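Local coordinates for diaminopimelate decarboxylase (Methanocaldococcus jannaschii, PDB 1TWI), which catalyses the pyridoxal phosphate-dependent decarboxylation of meso-diaminopimelate to L-lysine, the last step of lysine biosynthesis, as a homodimer, at residues Gly355-Glu359 against Tyr395-Gly399; Lys305-Ile309 against Lys372-Gly376; Ile9-Phe14 against Ile340-Val344; Ala72-Ile76 against Leu413-Arg417; Glu347-Ile353 against Asp367-Val373. All blocks are in the same frame, centred on the assembly; numbering follows the deposited sequence.

In the fold
The long-range contacts of this chain cross and nest rather than simply follow one another. From the N terminus, interaction 3 closes a loop of 325 residues by joining the first hairpin to the end of strand 339-341. Interaction 4 opens inside that loop and ends beyond it, so the two cross; it ties a helix of the barrel domain to strand 410-415. Interactions 2, 5 and 1 are all nested within interaction 4. Interaction 2 crosses interaction 3 and ends on the same stretch as interaction 5, sharing Lys372 and Val373, while the hairpin of interaction 5 touches interaction 3 through Asn341 and Asp371. Interaction 1 crosses interactions 2 and 5, linking two loops at the dimer interface.

Interaction 1. Residues Gly355-Glu359 against Tyr395-Gly399; sequences GGLCE and YNARG. With PLP (pyridoxal-5'-phosphate), chain F.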
# COMPACT_ATOMS: atom_id res chain seq x y z
N GLY A 355 13.37 3.23 -6.24
CA GLY A 355 13.68 2.92 -4.85
C GLY A 355 14.33 1.54 -4.88
O GLY A 355 14.57 0.98 -5.96
N GLY A 356 14.62 0.96 -3.71
CA GLY A 356 15.26 -0.34 -3.70
C GLY A 356 14.39 -1.58 -3.45
O GLY A 356 14.92 -2.67 -3.14
N LEU A 357 13.07 -1.46 -3.59
CA LEU A 357 12.23 -2.63 -3.32
C LEU A 357 12.19 -3.54 -4.54
O LEU A 357 12.39 -3.08 -5.68
CB LEU A 357 10.80 -2.20 -2.90
CG LEU A 357 10.70 -1.62 -1.46
CD1 LEU A 357 11.14 -0.11 -1.44
CD2 LEU A 357 9.19 -1.70 -0.98
N CYS A 358 11.87 -4.83 -4.29
CA CYS A 358 11.78 -5.89 -5.32
C CYS A 358 10.73 -5.70 -6.38
O CYS A 358 10.71 -6.46 -7.35
CB CYS A 358 11.40 -7.22 -4.70
SG CYS A 358 9.70 -7.16 -3.93
N GLU A 359 9.85 -4.75 -6.18
CA GLU A 359 8.71 -4.49 -7.04
C GLU A 359 9.12 -3.71 -8.29
O GLU A 359 9.76 -2.66 -8.19
CB GLU A 359 7.66 -3.70 -6.22
CG GLU A 359 6.22 -4.13 -6.28
CD GLU A 359 6.08 -5.59 -6.43
OE1 GLU A 359 5.97 -6.02 -7.58
OE2 GLU A 359 6.10 -6.31 -5.42
N TYR A 395 6.43 -2.73 3.60
CA TYR A 395 6.76 -3.70 2.56
C TYR A 395 8.26 -3.85 2.35
O TYR A 395 8.99 -2.84 2.32
CB TYR A 395 6.05 -3.32 1.25
CG TYR A 395 6.18 -4.34 0.16
CD1 TYR A 395 5.97 -5.70 0.41
CD2 TYR A 395 6.44 -3.92 -1.16
CE1 TYR A 395 6.01 -6.64 -0.65
CE2 TYR A 395 6.49 -4.82 -2.21
CZ TYR A 395 6.26 -6.20 -1.94
OH TYR A 395 6.34 -7.11 -2.98
N ASN A 396 8.71 -5.10 2.22
CA ASN A 396 10.15 -5.46 2.08
C ASN A 396 10.85 -5.25 3.43
O ASN A 396 12.05 -5.12 3.48
CB ASN A 396 10.88 -4.64 0.98
CG ASN A 396 10.57 -5.14 -0.43
OD1 ASN A 396 9.48 -5.65 -0.72
ND2 ASN A 396 11.52 -4.99 -1.30
N ALA A 397 10.07 -5.26 4.52
CA ALA A 397 10.57 -5.07 5.90
C ALA A 397 11.44 -3.81 6.03
O ALA A 397 12.59 -3.86 6.48
CB ALA A 397 11.37 -6.33 6.40
N ARG A 398 10.85 -2.69 5.63
CA ARG A 398 11.53 -1.39 5.68
C ARG A 398 10.72 -0.52 6.64
O ARG A 398 9.48 -0.47 6.54
CB ARG A 398 11.53 -0.73 4.29
CG ARG A 398 12.44 -1.36 3.30
CD ARG A 398 12.25 -0.70 1.92
NE ARG A 398 13.31 -1.26 1.11
CZ ARG A 398 14.40 -0.59 0.75
NH1 ARG A 398 14.51 0.70 1.12
NH2 ARG A 398 15.39 -1.25 0.13
N GLY A 399 11.40 0.13 7.59
CA GLY A 399 10.68 0.99 8.51
C GLY A 399 10.04 2.25 7.86
O GLY A 399 10.57 2.78 6.87
N1 PLP F . 13.12 -13.49 -5.93
C2 PLP F . 13.19 -12.18 -6.27
C2A PLP F . 14.58 -11.71 -6.70
C3 PLP F . 12.02 -11.44 -6.23
O3 PLP F . 12.10 -10.13 -6.56
C4 PLP F . 10.81 -11.97 -5.82
C4A PLP F . 9.53 -11.08 -5.80
O4A PLP F . 9.68 -9.85 -6.05
C5 PLP F . 10.76 -13.36 -5.49
C6 PLP F . 11.94 -14.04 -5.53
C5A PLP F . 9.57 -14.14 -5.05
O4P PLP F . 8.53 -14.21 -6.04
P PLP F . 7.24 -15.12 -5.80
O1P PLP F . 6.40 -14.86 -7.04
O2P PLP F . 6.62 -14.61 -4.52
O3P PLP F . 7.67 -16.52 -5.73
O HOH W 1 13.99 -3.75 -0.30
O HOH W 2 15.65 2.24 -1.43
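Two irregular loops meet here through their side chains, with no strand or helix taking part. The CA-to-CB bond of Tyr395 points toward residues 355-359, and its t rotamer carries the OH to Glu359, where it donates a hydrogen bond to Glu359 OE2 at 2.6 Å. Glu359 accepts it with chi1 (-134°) and chi2 (34°) between the usual wells. Cys358 is p; its SG lies 5.0 Å from the centroid of the Tyr395 ring, an oblique sulfur-aromatic contact, and 3.5 Å from Tyr395 OH. Leu357, m then p, sets CD2 3.5 Å from Tyr395 CD2 and CD1 over one face of the Arg398 guanidinium, 3.5 Å from NE. Extended through chi2 and chi3, Arg398 reaches a water that links its NE (2.9 Å) to Gly356 O (3.2 Å). PLP O4A, of a cofactor held by Ser213 and Tyr387 of the second subunit, is 3.4 Å from Cys358 CB. In this lysine pocket the tyrosine hydroxyl thus holds the Glu359 carboxylate, while the sulfur of Cys358, the predicted proton donor, packs beside the same phenol.

Interaction 2. Residues Lys305-Ile309 against Lys372-Gly376; sequences KVHHI and KVEVG
Val306 lays its side chain against that of Val373, CG2 to CG1 at 3.6 Å, both valines in the t rotamer with their CA-to-CB bonds directed toward the opposite segment. Residues 305-309 form part of the long strand 300-311; residues 372-376 are a loop between strands 363-371 and 378-382, and the touching parts run 125° apart end to end. Val306 (phi/psi -81/119), Val373 (-89/129) and Val375 (-58/135) are extended, whereas Gly376 turns at 101/-18, which calls for glycine. The closest CA pair is Val306 with Val375, at 5.0 Å. A backbone hydrogen bond fixes this register, Gly376 N donating to Val306 O at 2.8 Å and 160°, assisted by a CA-H...O contact from Val375 CA to Val306 O at 3.6 Å. Ile309 (m, t) drives CD1 to 3.0 Å from Val373 O and 3.7 Å from Glu374 CA. His307 (psi -24) and His308 both face Met319 in a classic beta bulge, and their CA-to-CB bonds point away from the loop. His307 NE2 is hydrogen-bonded to Asp321, and His308 ND1 to Ser137 of the second subunit. Val306 and Val373 also pack on Val318 of strand 316-320. The chemistry is thus divided: aliphatic groups and one backbone bond secure the loop to the strand, while the imidazoles of the bulge serve other polar partners, including the dimer interface.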
# COMPACT_ATOMS: atom_id res chain seq x y z
N LYS A 305 18.26 9.92 -0.67
CA LYS A 305 19.62 10.00 -1.08
C LYS A 305 19.94 8.95 -2.14
O LYS A 305 19.43 7.79 -2.12
CB LYS A 305 20.54 9.85 0.14
CG LYS A 305 22.05 9.78 -0.22
CD LYS A 305 22.98 10.06 1.02
CE LYS A 305 22.91 8.97 2.07
NZ LYS A 305 23.94 9.25 3.14
N VAL A 306 20.79 9.35 -3.08
CA VAL A 306 21.24 8.46 -4.15
C VAL A 306 22.35 7.54 -3.69
O VAL A 306 23.43 8.02 -3.30
CB VAL A 306 21.75 9.30 -5.34
CG1 VAL A 306 22.30 8.36 -6.42
CG2 VAL A 306 20.56 10.15 -5.90
N HIS A 307 22.11 6.23 -3.73
CA HIS A 307 23.19 5.31 -3.30
C HIS A 307 23.89 4.68 -4.49
O HIS A 307 25.06 4.29 -4.37
CB HIS A 307 22.64 4.23 -2.35
CG HIS A 307 22.22 4.77 -1.03
ND1 HIS A 307 22.98 4.62 0.11
CD2 HIS A 307 21.15 5.51 -0.66
CE1 HIS A 307 22.40 5.24 1.12
NE2 HIS A 307 21.28 5.80 0.68
N HIS A 308 23.21 4.59 -5.63
CA HIS A 308 23.84 3.97 -6.82
C HIS A 308 23.35 4.57 -8.12
O HIS A 308 22.18 4.99 -8.22
CB HIS A 308 23.51 2.48 -6.90
CG HIS A 308 23.96 1.69 -5.72
ND1 HIS A 308 25.28 1.39 -5.51
CD2 HIS A 308 23.28 1.12 -4.70
CE1 HIS A 308 25.41 0.67 -4.41
NE2 HIS A 308 24.20 0.49 -3.90
N ILE A 309 24.25 4.65 -9.10
CA ILE A 309 23.88 5.09 -10.45
C ILE A 309 24.16 3.86 -11.32
O ILE A 309 25.19 3.18 -11.16
CB ILE A 309 24.73 6.28 -10.94
CG1 ILE A 309 24.43 7.51 -10.04
CG2 ILE A 309 24.40 6.55 -12.43
CD1 ILE A 309 25.34 8.69 -10.24
N LYS A 372 22.68 16.86 -13.13
CA LYS A 372 23.56 15.70 -13.08
C LYS A 372 23.58 15.03 -11.70
O LYS A 372 24.00 15.63 -10.72
CB LYS A 372 24.98 16.13 -13.47
CG LYS A 372 25.97 14.99 -13.61
CD LYS A 372 25.84 14.30 -14.93
CE LYS A 372 27.00 13.34 -15.20
NZ LYS A 372 27.07 12.24 -14.17
N VAL A 373 23.16 13.77 -11.67
CA VAL A 373 23.09 13.02 -10.41
C VAL A 373 24.38 12.28 -10.04
O VAL A 373 24.97 11.59 -10.87
CB VAL A 373 21.88 12.03 -10.44
CG1 VAL A 373 21.80 11.28 -9.10
CG2 VAL A 373 20.57 12.79 -10.68
N GLU A 374 24.85 12.50 -8.81
CA GLU A 374 26.03 11.80 -8.28
C GLU A 374 25.62 11.03 -7.02
O GLU A 374 24.67 11.40 -6.36
CB GLU A 374 27.14 12.82 -7.98
CG GLU A 374 27.49 13.60 -9.29
CD GLU A 374 28.35 14.82 -9.07
OE1 GLU A 374 28.12 15.91 -9.72
OE2 GLU A 374 29.29 14.68 -8.25
N VAL A 375 26.31 9.94 -6.72
CA VAL A 375 26.01 9.18 -5.49
C VAL A 375 26.19 10.16 -4.38
O VAL A 375 27.18 10.93 -4.37
CB VAL A 375 27.02 8.00 -5.32
CG1 VAL A 375 26.95 7.41 -3.86
CG2 VAL A 375 26.71 6.92 -6.36
N GLY A 376 25.25 10.18 -3.43
CA GLY A 376 25.38 11.10 -2.31
C GLY A 376 24.49 12.32 -2.48
O GLY A 376 24.22 13.07 -1.52

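Interaction 3. Residues Ile9-Phe14 against Ile340-Val344; sequences IKDGRF and INCKV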
# COMPACT_ATOMS: atom_id res chain seq x y z
N ILE A 9 15.34 27.98 -4.89
CA ILE A 9 16.69 27.53 -5.17
C ILE A 9 17.45 28.79 -4.75
O ILE A 9 17.11 29.90 -5.20
CB ILE A 9 16.97 27.26 -6.68
CG1 ILE A 9 16.21 26.02 -7.17
CG2 ILE A 9 18.47 27.04 -6.91
CD1 ILE A 9 16.49 24.76 -6.42
N LYS A 10 18.40 28.65 -3.84
CA LYS A 10 19.22 29.79 -3.40
C LYS A 10 20.65 29.28 -3.41
O LYS A 10 20.95 28.19 -2.87
CB LYS A 10 18.96 30.24 -1.96
CG LYS A 10 17.61 30.82 -1.70
CD LYS A 10 17.62 31.67 -0.41
CE LYS A 10 17.66 30.84 0.83
NZ LYS A 10 17.91 31.71 2.00
N ASP A 11 21.53 30.08 -4.00
CA ASP A 11 22.93 29.73 -4.06
C ASP A 11 23.16 28.30 -4.56
O ASP A 11 23.96 27.57 -3.98
CB ASP A 11 23.59 29.88 -2.69
CG ASP A 11 23.60 31.33 -2.19
OD1 ASP A 11 22.50 31.93 -2.00
OD2 ASP A 11 24.72 31.88 -1.97
N GLY A 12 22.44 27.92 -5.62
CA GLY A 12 22.62 26.60 -6.20
C GLY A 12 22.13 25.40 -5.39
O GLY A 12 22.53 24.27 -5.70
N ARG A 13 21.34 25.65 -4.36
CA ARG A 13 20.77 24.59 -3.52
C ARG A 13 19.28 24.78 -3.31
O ARG A 13 18.74 25.90 -3.39
CB ARG A 13 21.47 24.53 -2.15
CG ARG A 13 22.93 24.21 -2.29
CD ARG A 13 23.74 24.69 -1.09
NE ARG A 13 23.56 23.83 0.09
CZ ARG A 13 24.22 22.68 0.34
NH1 ARG A 13 25.13 22.21 -0.52
NH2 ARG A 13 23.98 22.03 1.47
N PHE A 14 18.60 23.67 -3.02
CA PHE A 14 17.15 23.72 -2.80
C PHE A 14 16.82 24.04 -1.33
O PHE A 14 17.40 23.45 -0.41
CB PHE A 14 16.54 22.35 -3.19
CG PHE A 14 15.02 22.26 -3.06
CD1 PHE A 14 14.20 23.13 -3.75
CD2 PHE A 14 14.43 21.22 -2.33
CE1 PHE A 14 12.76 22.98 -3.73
CE2 PHE A 14 13.01 21.05 -2.29
CZ PHE A 14 12.19 21.94 -3.00
N ILE A 340 13.48 16.68 -8.47
CA ILE A 340 14.69 17.45 -8.77
C ILE A 340 15.88 16.98 -7.92
O ILE A 340 15.74 16.26 -6.92
CB ILE A 340 14.55 18.96 -8.42
CG1 ILE A 340 14.42 19.10 -6.89
CG2 ILE A 340 13.29 19.61 -9.13
CD1 ILE A 340 14.27 20.58 -6.44
N ASN A 341 17.06 17.41 -8.34
CA ASN A 341 18.26 17.17 -7.57
C ASN A 341 18.23 18.38 -6.64
O ASN A 341 17.92 19.49 -7.07
CB ASN A 341 19.50 17.27 -8.45
CG ASN A 341 20.75 16.73 -7.77
OD1 ASN A 341 20.94 16.91 -6.55
ND2 ASN A 341 21.62 16.09 -8.56
N CYS A 342 18.53 18.19 -5.36
CA CYS A 342 18.58 19.34 -4.45
C CYS A 342 19.78 20.25 -4.72
O CYS A 342 19.84 21.33 -4.17
CB CYS A 342 18.67 18.89 -2.99
SG CYS A 342 17.03 18.26 -2.41
N LYS A 343 20.72 19.80 -5.56
CA LYS A 343 21.91 20.59 -5.87
C LYS A 343 21.92 20.95 -7.34
O LYS A 343 21.81 20.07 -8.18
CB LYS A 343 23.20 19.79 -5.58
CG LYS A 343 24.53 20.58 -5.81
CD LYS A 343 24.75 21.76 -4.80
CE LYS A 343 25.94 22.70 -5.23
NZ LYS A 343 25.53 23.55 -6.42
N VAL A 344 22.08 22.24 -7.64
CA VAL A 344 22.15 22.69 -9.02
C VAL A 344 23.53 22.30 -9.53
O VAL A 344 24.55 22.42 -8.80
CB VAL A 344 22.03 24.22 -9.09
CG1 VAL A 344 22.53 24.74 -10.45
CG2 VAL A 344 20.58 24.60 -8.84
O HOH W 3 25.65 25.62 -4.09
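Phe14, Cys342 and Gly12 bury the most surface here, and they combine ring packing with backbone hydrogen bonds. Phe14, in the t rotamer, receives Ile340 CD1 over one ring face, a CH-pi contact at 3.8 Å from the centroid, while Cys342 SG lies obliquely 3.9 Å from Phe14 CD2. The backbone of the same pair is joined as well, Phe14 N donating to Cys342 O at 2.9 Å. Gly12, at phi/psi 70/14, offers its carbonyl twice: Val344 N donates to Gly12 O at 2.8 Å, and so does Lys343 NZ at 3.2 Å. Between these bonds Arg13 and Lys343 form a single beta bridge. Asn341 OD1 accepts from Lys343 N at 3.1 Å, an Asx turn that shapes the chain as it leaves strand 339-341. Phe14 and Cys342 also touch Ala380 of strand 378-382. The docked unit is a two-residue beta hairpin of strands 7-10 and 13-16 with a type I' turn, bridged to the chain just after strand 339-341 of the mixed sheet that accompanies the TIM-barrel-type PLP domain in this decarboxylase family.

Interaction 4. Residues Ala72-Ile76 against Leu413-Arg417; sequences ANLAI and LIRER
A single asparagine can serve a helix and a strand at once, and Asn73 does so here. Polar contacts come first. Asn73 (phi/psi -59/134, chi1 t, chi2 -80°) is the N-cap of helix 74-82: its OD1 accepts from Ala75 N at 2.9 Å and from Ile76 N at 3.3 Å. Its ND2 donates to Ile414 O at 3.0 Å and 171°, almost linear, and a water lies 2.9 Å from Asn73 ND2 and 3.0 Å from Arg415 NH1, accepting from both. Apolar contacts follow on the helical side, where Leu74 (-58/-34), Ala75 (-71/-40) and Ile76 (-65/-44) form the first turn. Ala75 CB meets Ile414 CG2 at 3.5 Å, and Ile76 (m, m) brings CD1 to 3.9 Å from Ile414 CD1; Ile414 itself is p, t. The CA atoms of Ala75 and Ile414 are 6.2 Å apart, those of Asn73 and Arg415 7.7 Å. In the strand, Ile414, at -114/-6, and Arg415, at -147/128, both face Met403 in a classic beta bulge. Ile76 lies about 12 Å from a bound PLP, side chain to cofactor. The contact thus sets the first turn of a barrel-domain helix against strand 410-415 and its neighbour 402-407, with Asp427 and Pro430 of the second subunit packed alongside.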
# COMPACT_ATOMS: atom_id res chain seq x y z
N ALA A 72 -2.98 12.12 8.65
CA ALA A 72 -3.47 12.30 10.02
C ALA A 72 -2.33 12.31 11.05
O ALA A 72 -2.55 11.96 12.21
CB ALA A 72 -4.51 11.19 10.39
N ASN A 73 -1.13 12.72 10.62
CA ASN A 73 -0.01 12.82 11.55
C ASN A 73 -0.45 13.84 12.65
O ASN A 73 -0.99 14.93 12.35
CB ASN A 73 1.27 13.29 10.83
CG ASN A 73 2.34 13.74 11.81
OD1 ASN A 73 2.29 14.86 12.32
ND2 ASN A 73 3.28 12.85 12.12
N LEU A 74 -0.21 13.49 13.93
CA LEU A 74 -0.73 14.32 15.02
C LEU A 74 -0.28 15.77 15.01
O LEU A 74 -1.03 16.66 15.40
CB LEU A 74 -0.40 13.68 16.42
CG LEU A 74 -1.14 14.23 17.66
CD1 LEU A 74 -2.67 14.10 17.45
CD2 LEU A 74 -0.71 13.39 18.94
N ALA A 75 0.93 16.03 14.55
CA ALA A 75 1.34 17.46 14.52
C ALA A 75 0.55 18.19 13.41
O ALA A 75 0.14 19.36 13.59
CB ALA A 75 2.87 17.61 14.25
N ILE A 76 0.37 17.52 12.27
CA ILE A 76 -0.34 18.16 11.14
C ILE A 76 -1.80 18.44 11.52
O ILE A 76 -2.32 19.52 11.22
CB ILE A 76 -0.30 17.25 9.85
CG1 ILE A 76 1.17 17.05 9.40
CG2 ILE A 76 -1.15 17.86 8.71
CD1 ILE A 76 1.95 18.38 9.25
N LEU A 413 11.08 17.48 14.47
CA LEU A 413 10.81 16.09 14.11
C LEU A 413 9.33 15.85 14.47
O LEU A 413 8.92 16.02 15.61
CB LEU A 413 11.76 15.12 14.89
CG LEU A 413 11.66 13.61 14.51
CD1 LEU A 413 12.04 13.43 13.01
CD2 LEU A 413 12.61 12.77 15.40
N ILE A 414 8.51 15.47 13.50
CA ILE A 414 7.11 15.18 13.84
C ILE A 414 6.72 13.72 13.66
O ILE A 414 5.59 13.33 13.99
CB ILE A 414 6.09 16.06 13.07
CG1 ILE A 414 6.29 15.92 11.54
CG2 ILE A 414 6.32 17.56 13.49
CD1 ILE A 414 5.08 16.51 10.75
N ARG A 415 7.64 12.91 13.12
CA ARG A 415 7.37 11.47 13.07
C ARG A 415 8.72 10.81 13.21
O ARG A 415 9.65 11.14 12.49
CB ARG A 415 6.68 11.04 11.75
CG ARG A 415 6.31 9.54 11.78
CD ARG A 415 5.95 8.94 10.41
NE ARG A 415 5.96 7.49 10.56
CZ ARG A 415 4.89 6.76 10.84
NH1 ARG A 415 3.70 7.35 10.98
NH2 ARG A 415 5.01 5.45 11.02
N GLU A 416 8.86 9.87 14.15
CA GLU A 416 10.15 9.20 14.30
C GLU A 416 10.17 8.02 13.35
O GLU A 416 9.11 7.48 12.97
CB GLU A 416 10.33 8.73 15.75
CG GLU A 416 11.69 8.18 16.11
CD GLU A 416 12.86 9.05 15.69
OE1 GLU A 416 13.23 8.93 14.52
OE2 GLU A 416 13.42 9.82 16.52
N ARG A 417 11.36 7.59 12.94
CA ARG A 417 11.37 6.46 12.03
C ARG A 417 11.23 5.15 12.78
O ARG A 417 11.37 5.09 14.00
CB ARG A 417 12.67 6.41 11.22
CG ARG A 417 13.92 6.30 12.03
CD ARG A 417 15.10 6.03 11.02
NE ARG A 417 15.21 7.06 10.00
CZ ARG A 417 16.09 8.06 10.02
NH1 ARG A 417 16.96 8.15 11.06
NH2 ARG A 417 16.11 8.96 9.03
O HOH W 4 2.71 10.21 11.14

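Interaction 5. Residues Glu347-Ile353 against Asp367-Val373; sequences EKEVVSI and DRELDKV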
# COMPACT_ATOMS: atom_id res chain seq x y z
N GLU A 347 25.46 20.64 -15.50
CA GLU A 347 25.19 19.63 -16.49
C GLU A 347 23.84 19.01 -16.12
O GLU A 347 23.55 18.91 -14.93
CB GLU A 347 26.29 18.54 -16.43
CG GLU A 347 26.10 17.48 -17.47
CD GLU A 347 27.19 16.40 -17.46
OE1 GLU A 347 26.95 15.31 -18.03
OE2 GLU A 347 28.27 16.63 -16.89
N LYS A 348 23.05 18.62 -17.13
CA LYS A 348 21.76 17.97 -16.91
C LYS A 348 21.75 16.66 -17.68
O LYS A 348 22.54 16.47 -18.58
CB LYS A 348 20.63 18.86 -17.38
CG LYS A 348 20.48 20.14 -16.58
CD LYS A 348 19.26 20.89 -17.19
CE LYS A 348 19.17 22.36 -16.76
NZ LYS A 348 19.26 22.52 -15.25
N GLU A 349 20.89 15.73 -17.32
CA GLU A 349 20.86 14.45 -17.99
C GLU A 349 19.49 13.86 -17.73
O GLU A 349 18.79 14.26 -16.78
CB GLU A 349 21.97 13.51 -17.44
CG GLU A 349 21.89 13.34 -15.95
CD GLU A 349 22.80 12.23 -15.38
OE1 GLU A 349 22.87 12.15 -14.11
OE2 GLU A 349 23.40 11.45 -16.18
N VAL A 350 19.11 12.90 -18.57
CA VAL A 350 17.80 12.27 -18.45
C VAL A 350 18.02 10.93 -17.77
O VAL A 350 18.87 10.15 -18.21
CB VAL A 350 17.16 12.03 -19.85
CG1 VAL A 350 15.88 11.23 -19.71
CG2 VAL A 350 16.89 13.38 -20.51
N VAL A 351 17.27 10.68 -16.69
CA VAL A 351 17.40 9.43 -15.93
C VAL A 351 16.04 8.97 -15.41
O VAL A 351 15.08 9.74 -15.42
CB VAL A 351 18.31 9.59 -14.65
CG1 VAL A 351 19.73 9.99 -15.01
CG2 VAL A 351 17.69 10.64 -13.71
N SER A 352 15.97 7.72 -14.96
CA SER A 352 14.75 7.17 -14.35
C SER A 352 15.15 6.97 -12.87
O SER A 352 16.29 6.65 -12.55
CB SER A 352 14.36 5.86 -15.02
OG SER A 352 13.90 6.10 -16.36
N ILE A 353 14.22 7.21 -11.95
CA ILE A 353 14.56 7.18 -10.52
C ILE A 353 13.80 6.05 -9.84
O ILE A 353 12.59 6.00 -9.93
CB ILE A 353 14.11 8.51 -9.79
CG1 ILE A 353 14.86 9.77 -10.33
CG2 ILE A 353 14.49 8.44 -8.33
CD1 ILE A 353 14.22 10.41 -11.50
N ASP A 367 12.55 8.80 -17.39
CA ASP A 367 12.97 9.78 -18.37
C ASP A 367 12.83 11.19 -17.86
O ASP A 367 12.24 12.03 -18.52
CB ASP A 367 12.14 9.58 -19.63
CG ASP A 367 12.27 8.15 -20.17
OD1 ASP A 367 11.28 7.62 -20.68
OD2 ASP A 367 13.37 7.55 -20.06
N ARG A 368 13.35 11.46 -16.66
CA ARG A 368 13.28 12.79 -16.11
C ARG A 368 14.57 13.55 -16.33
O ARG A 368 15.66 13.01 -16.15
CB ARG A 368 13.02 12.70 -14.60
CG ARG A 368 11.73 11.94 -14.28
CD ARG A 368 10.43 12.64 -14.85
NE ARG A 368 9.26 12.02 -14.22
CZ ARG A 368 8.74 12.40 -13.05
NH1 ARG A 368 9.26 13.41 -12.38
NH2 ARG A 368 7.69 11.74 -12.56
N GLU A 369 14.46 14.82 -16.69
CA GLU A 369 15.67 15.63 -16.86
C GLU A 369 16.00 16.20 -15.50
O GLU A 369 15.21 16.94 -14.89
CB GLU A 369 15.46 16.79 -17.83
CG GLU A 369 16.72 17.61 -18.01
CD GLU A 369 16.64 18.65 -19.17
OE1 GLU A 369 15.86 19.61 -19.08
OE2 GLU A 369 17.38 18.50 -20.16
N LEU A 370 17.18 15.88 -15.01
CA LEU A 370 17.56 16.42 -13.71
C LEU A 370 19.00 16.97 -13.79
O LEU A 370 19.76 16.55 -14.65
CB LEU A 370 17.57 15.31 -12.64
CG LEU A 370 16.41 14.33 -12.45
CD1 LEU A 370 16.65 13.69 -11.12
CD2 LEU A 370 15.07 14.94 -12.53
N ASP A 371 19.35 17.86 -12.88
CA ASP A 371 20.76 18.28 -12.79
C ASP A 371 21.52 16.99 -12.48
O ASP A 371 21.07 16.16 -11.66
CB ASP A 371 20.99 19.31 -11.69
CG ASP A 371 20.51 20.72 -12.10
OD1 ASP A 371 19.31 20.81 -12.42
OD2 ASP A 371 21.30 21.71 -12.10
N LYS A 372 22.68 16.86 -13.13
CA LYS A 372 23.56 15.70 -13.08
C LYS A 372 23.58 15.03 -11.70
O LYS A 372 24.00 15.63 -10.72
CB LYS A 372 24.98 16.13 -13.47
CG LYS A 372 25.97 14.99 -13.61
CD LYS A 372 25.84 14.30 -14.93
CE LYS A 372 27.00 13.34 -15.20
NZ LYS A 372 27.07 12.24 -14.17
N VAL A 373 23.16 13.77 -11.67
CA VAL A 373 23.09 13.02 -10.41
C VAL A 373 24.38 12.28 -10.04
O VAL A 373 24.97 11.59 -10.87
CB VAL A 373 21.88 12.03 -10.44
CG1 VAL A 373 21.80 11.28 -9.10
CG2 VAL A 373 20.57 12.79 -10.68
O HOH W 5 24.93 10.66 -13.46
O HOH W 6 15.35 7.43 -18.17
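Asp367 adopts positive phi (51/50), a conformation more usual for glycine, and with Arg368 faces Val351 in a G1 beta bulge. Beyond it the ladder is regular: Arg368 N donates to Val351 O at 2.7 Å, Val351 N to Arg368 O at 2.9 Å, Leu370 N to Glu349 O at 2.9 Å, and Glu349 N to Leu370 O at 3.0 Å. Lys372 N extends it to Glu347 O at 2.9 Å. This is an antiparallel beta hairpin of the mixed sheet, its strands twisted until their directions differ by 125°, with axes 4.6 Å apart at closest. Glu349, Val351, Arg368 and Leu370 share one face, where Val351 CG2 packs on Leu370 CG at 4.1 Å. Val350 and Glu369 occupy the other. Glu349, p then extended, places its OE1 to accept from Val373 N at 2.9 Å; a water joins Glu349 OE1 (2.6 Å) to Lys372 NZ (2.8 Å), while Lys316 pairs with OE2. At the margin, Lys348 NZ forms a salt bridge with Asp371 OD1 at 3.3 Å, its hydrogen bond weak, and Asp371 OD2 takes the backbone N of Lys345.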